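Local coordinates for NADH dehydrogenase (Methanothermobacter marburgensis, PDB 4R81), which catalyses the oxidation of NAD(P)H by quinones, using flavin mononucleotide as its cofactor in a flavodoxin-like fold, at the interface of chains A and B. Coordinates in Å, arbitrary orientation; residue numbers count along the deposited sequence, not the author numbering. Chains: chain A/B, NADH dehydrogenase.

Contact 1: the interface of chains A and B. Residues chain A 13, 43, 49, 98-99; chain B 49-53.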
# COMPACT_ATOMS: atom_id res chain seq x y z
N PRO A 13 6.73 7.31 11.42
CA PRO A 13 7.35 8.64 11.50
C PRO A 13 7.71 9.10 12.91
O PRO A 13 8.58 9.96 13.08
CB PRO A 13 6.28 9.58 10.91
CG PRO A 13 4.98 8.85 11.12
CD PRO A 13 5.33 7.37 10.97
N TYR A 43 12.10 5.96 8.01
CA TYR A 43 11.91 7.40 8.19
C TYR A 43 13.20 8.10 8.60
O TYR A 43 13.54 9.15 8.05
CB TYR A 43 10.80 7.70 9.20
CG TYR A 43 9.41 7.83 8.60
CD1 TYR A 43 8.91 9.08 8.23
CD2 TYR A 43 8.60 6.72 8.43
CE1 TYR A 43 7.64 9.21 7.70
CE2 TYR A 43 7.32 6.84 7.90
CZ TYR A 43 6.85 8.10 7.54
OH TYR A 43 5.59 8.23 7.02
N SER A 49 10.80 6.92 -1.10
CA SER A 49 9.80 5.88 -1.30
C SER A 49 9.19 5.86 -2.70
O SER A 49 8.54 4.89 -3.06
CB SER A 49 8.72 5.95 -0.22
OG SER A 49 8.00 7.14 -0.31
N ALA A 98 2.89 4.27 3.35
CA ALA A 98 3.46 4.54 2.03
C ALA A 98 4.97 4.37 2.01
O ALA A 98 5.52 3.91 1.00
CB ALA A 98 3.08 5.94 1.58
N LYS A 99 5.63 4.75 3.10
CA LYS A 99 7.09 4.64 3.20
C LYS A 99 7.56 3.20 2.99
O LYS A 99 8.53 2.95 2.27
CB LYS A 99 7.60 5.17 4.54
CG LYS A 99 9.09 4.94 4.75
CD LYS A 99 9.93 5.93 3.96
CE LYS A 99 10.07 7.26 4.69
NZ LYS A 99 10.64 8.34 3.82
N SER B 49 4.16 12.18 -0.08
CA SER B 49 3.41 10.97 0.20
C SER B 49 3.56 10.45 1.62
O SER B 49 2.76 9.64 2.06
CB SER B 49 3.73 9.87 -0.81
OG SER B 49 5.10 9.55 -0.79
N GLU B 50 4.58 10.91 2.35
CA GLU B 50 4.80 10.39 3.70
C GLU B 50 4.09 11.20 4.80
O GLU B 50 4.32 12.40 4.94
CB GLU B 50 6.29 10.29 4.03
CG GLU B 50 7.02 9.22 3.26
CD GLU B 50 7.82 9.80 2.13
OE1 GLU B 50 7.47 10.91 1.66
OE2 GLU B 50 8.81 9.16 1.71
N LEU B 51 3.25 10.53 5.57
CA LEU B 51 2.65 11.14 6.75
C LEU B 51 3.78 11.50 7.70
O LEU B 51 4.61 10.65 8.04
CB LEU B 51 1.71 10.14 7.43
CG LEU B 51 0.82 10.68 8.56
CD1 LEU B 51 -0.26 11.54 7.95
CD2 LEU B 51 0.21 9.51 9.33
N SER B 52 3.83 12.76 8.12
CA SER B 52 4.91 13.26 8.98
C SER B 52 4.62 12.96 10.45
O SER B 52 3.51 12.56 10.80
CB SER B 52 5.06 14.77 8.80
OG SER B 52 3.91 15.44 9.28
N GLN B 53 5.62 13.17 11.31
CA GLN B 53 5.39 13.03 12.74
C GLN B 53 4.29 13.99 13.22
O GLN B 53 3.43 13.60 14.01
CB GLN B 53 6.67 13.25 13.55
CG GLN B 53 6.45 13.02 15.05
CD GLN B 53 7.71 13.18 15.88
OE1 GLN B 53 8.29 12.19 16.33
NE2 GLN B 53 8.11 14.42 16.12
O HOH W 1 10.02 9.88 -0.37

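Contact 2: the interface of chains A and B. Residues chain A 49, 51, 101-102, 105; chain B 92-93, 96-98.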
# COMPACT_ATOMS: atom_id res chain seq x y z
N SER A 49 10.80 6.92 -1.10
CA SER A 49 9.80 5.88 -1.30
C SER A 49 9.19 5.86 -2.70
O SER A 49 8.54 4.89 -3.06
CB SER A 49 8.72 5.95 -0.22
OG SER A 49 8.00 7.14 -0.31
N LEU A 51 9.17 5.29 -6.56
CA LEU A 51 9.84 4.76 -7.74
C LEU A 51 9.88 5.87 -8.79
O LEU A 51 8.83 6.33 -9.23
CB LEU A 51 9.07 3.57 -8.32
CG LEU A 51 9.79 2.80 -9.42
CD1 LEU A 51 10.93 2.01 -8.81
CD2 LEU A 51 8.83 1.88 -10.17
N LYS A 101 5.60 0.74 1.61
CA LYS A 101 5.12 0.32 0.30
C LYS A 101 6.15 0.69 -0.75
O LYS A 101 6.44 -0.10 -1.66
CB LYS A 101 3.77 0.96 -0.05
CG LYS A 101 3.24 0.63 -1.45
CD LYS A 101 3.23 -0.89 -1.70
CE LYS A 101 2.38 -1.29 -2.88
NZ LYS A 101 2.85 -0.66 -4.15
N GLY A 102 6.73 1.88 -0.60
CA GLY A 102 7.72 2.36 -1.55
C GLY A 102 9.01 1.58 -1.48
O GLY A 102 9.71 1.45 -2.48
N ASP A 105 8.30 -1.27 -3.72
CA ASP A 105 8.30 -0.80 -5.11
C ASP A 105 9.73 -0.65 -5.64
O ASP A 105 10.02 -1.01 -6.79
CB ASP A 105 7.61 0.56 -5.25
CG ASP A 105 6.12 0.53 -4.90
OD1 ASP A 105 5.53 -0.56 -4.83
OD2 ASP A 105 5.56 1.63 -4.69
N TRP B 92 1.17 -2.29 -8.36
CA TRP B 92 2.55 -2.55 -7.97
C TRP B 92 2.55 -3.30 -6.65
O TRP B 92 2.08 -2.79 -5.64
CB TRP B 92 3.36 -1.25 -7.80
CG TRP B 92 3.70 -0.50 -9.06
CD1 TRP B 92 3.49 -0.90 -10.35
CD2 TRP B 92 4.33 0.79 -9.14
NE1 TRP B 92 3.93 0.06 -11.23
CE2 TRP B 92 4.46 1.10 -10.51
CE3 TRP B 92 4.79 1.70 -8.19
CZ2 TRP B 92 5.04 2.31 -10.95
CZ3 TRP B 92 5.36 2.89 -8.63
CH2 TRP B 92 5.48 3.18 -10.00
N TRP B 93 3.07 -4.53 -6.66
CA TRP B 93 3.11 -5.36 -5.46
C TRP B 93 1.74 -5.44 -4.80
O TRP B 93 1.60 -5.30 -3.57
CB TRP B 93 4.22 -4.90 -4.51
CG TRP B 93 5.51 -5.09 -5.22
CD1 TRP B 93 6.28 -4.13 -5.82
CD2 TRP B 93 6.14 -6.34 -5.51
NE1 TRP B 93 7.36 -4.71 -6.44
CE2 TRP B 93 7.29 -6.07 -6.26
CE3 TRP B 93 5.83 -7.67 -5.19
CZ2 TRP B 93 8.15 -7.08 -6.70
CZ3 TRP B 93 6.69 -8.67 -5.62
CH2 TRP B 93 7.83 -8.37 -6.37
N CYS B 96 -1.63 -0.03 -4.69
CA CYS B 96 -1.32 1.22 -5.39
C CYS B 96 0.16 1.56 -5.26
O CYS B 96 0.78 1.19 -4.27
CB CYS B 96 -2.07 2.39 -4.75
SG CYS B 96 -3.83 2.15 -4.45
N PRO B 97 0.71 2.32 -6.22
CA PRO B 97 2.06 2.85 -6.01
C PRO B 97 2.13 3.57 -4.67
O PRO B 97 1.11 4.10 -4.21
CB PRO B 97 2.19 3.87 -7.14
CG PRO B 97 1.37 3.27 -8.25
CD PRO B 97 0.18 2.66 -7.55
N ALA B 98 3.31 3.61 -4.07
CA ALA B 98 3.48 4.29 -2.79
C ALA B 98 2.93 5.72 -2.81
O ALA B 98 2.36 6.18 -1.83
CB ALA B 98 4.93 4.29 -2.38
O HOH W 2 9.61 -3.48 -7.95

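Contact 1: the interface of chains A and B
The carboxylate of B:Glu50 reaches into chain A between the side chains of A:Lys99 and A:Ser49, and the charged and polar contacts converge on its oxygen OE2. A:Lys99 NZ forms a salt bridge with B:Glu50 OE2 at 2.9 Å. The hydroxyl OG of A:Ser49 donates a hydrogen bond to the same B:Glu50 OE2 at 3.0 Å. The two donors come from opposite faces of the carboxylate plane, the hydroxyl 69° out of it, so OE2 is clamped from above and below. The B:Glu50 chain turns at CG (chi2 102°), which swings the acid towards the ammonium. A:Lys99 is itself bent at chi2 and chi3 and curves round to bring NZ to it. A water 3.1 Å from A:Ser49 N also bridges to B:Glu50 OE2. The ammonium and hydroxyl meeting there would be expected to stabilise a negative charge on the oxygen.

A second polar link joins a side chain to the backbone: the phenol OH of A:Tyr43 donates to the carbonyl O of B:Leu51 at 2.8 Å, only slightly tilted from the carbonyl plane.

Apolar contacts lie beside these bonds. A:Lys99 CE sits over the centre of one face of the A:Tyr43 ring and A:Pro13 CA over the other, a sandwich that holds the phenol in place within its own chain. B:Glu50 CB lies 4.1 Å from A:Tyr43 CE1, on the side of the ring that carries A:Lys99 CE, while A:Pro13 CB leans 4.0 Å from B:Gln53 CA.

Together these contacts fasten the 49-52 loop of one subunit, and the start of its helix 53-61, onto the other, and so contribute to holding the two-fold dimer of the crystal together.

Contact 2: the interface of chains A and B
The indole of B:Trp92 is flanked on both faces: A:Leu51 CD2 lies over one side of the six-membered ring, 4.0 Å from its centroid in a CH-pi contact, and B:Pro97 CG covers the opposite face from within chain B. With CG anti to the backbone N (chi1 -171°), A:Leu51 turns its CD2 branch onto the ring while its CB lies near CZ3. At the indole edge, in plane, is the carboxylate oxygen OD2 of A:Asp105, with the carboxylate turned 77° from the ring. The edge of the B:Trp93 indole is met by a water, 3.0 Å from its NE1, which bridges to the backbone O of A:Asp105.

A:Asp105 divides its two oxygens between the chains. A:Asp105 OD2 accepts from the backbone N of B:Ala98 at 3.1 Å, nearly in line with its own C-O bond, whereas A:Asp105 OD1 offers its syn lone pair to A:Lys101 NZ at 2.8 Å. This salt bridge within chain A is likely to steady A:Lys101 NZ, which also donates to the carbonyls B:Trp92 O (2.7 Å) and B:Cys96 O (2.8 Å), from above both carbonyl planes. B:Ala98 CB packs against A:Gly102 CA at 3.5 Å.

A:Lys101, A:Gly102 and A:Asp105 belong to helix 98-107, which faces the B loop following strand 84-90 and the first residue of the equivalent B helix. B:Trp92, B:Trp93 and A:Asp105 all line FMN pockets, so the interface probably forms part of the flavin site from both chains.

Contact 1 and contact 2 are neighbouring patches of one two-fold interface, their C-alpha centres about 13 Å apart. They share A:Ser49 and draw on the same elements: helix 98-107 of chain A supplies residues to both, and the 49-53 region appears in chain B in contact 1 and in chain A in contact 2. Symmetry repeats each contact with the chains exchanged, so every subunit both offers and receives these segments. Because pocket residues of both chains (B:Trp92, B:Trp93 and A:Asp105) meet in contact 2, dimer formation may shape the flavin site, although the structure alone does not show this.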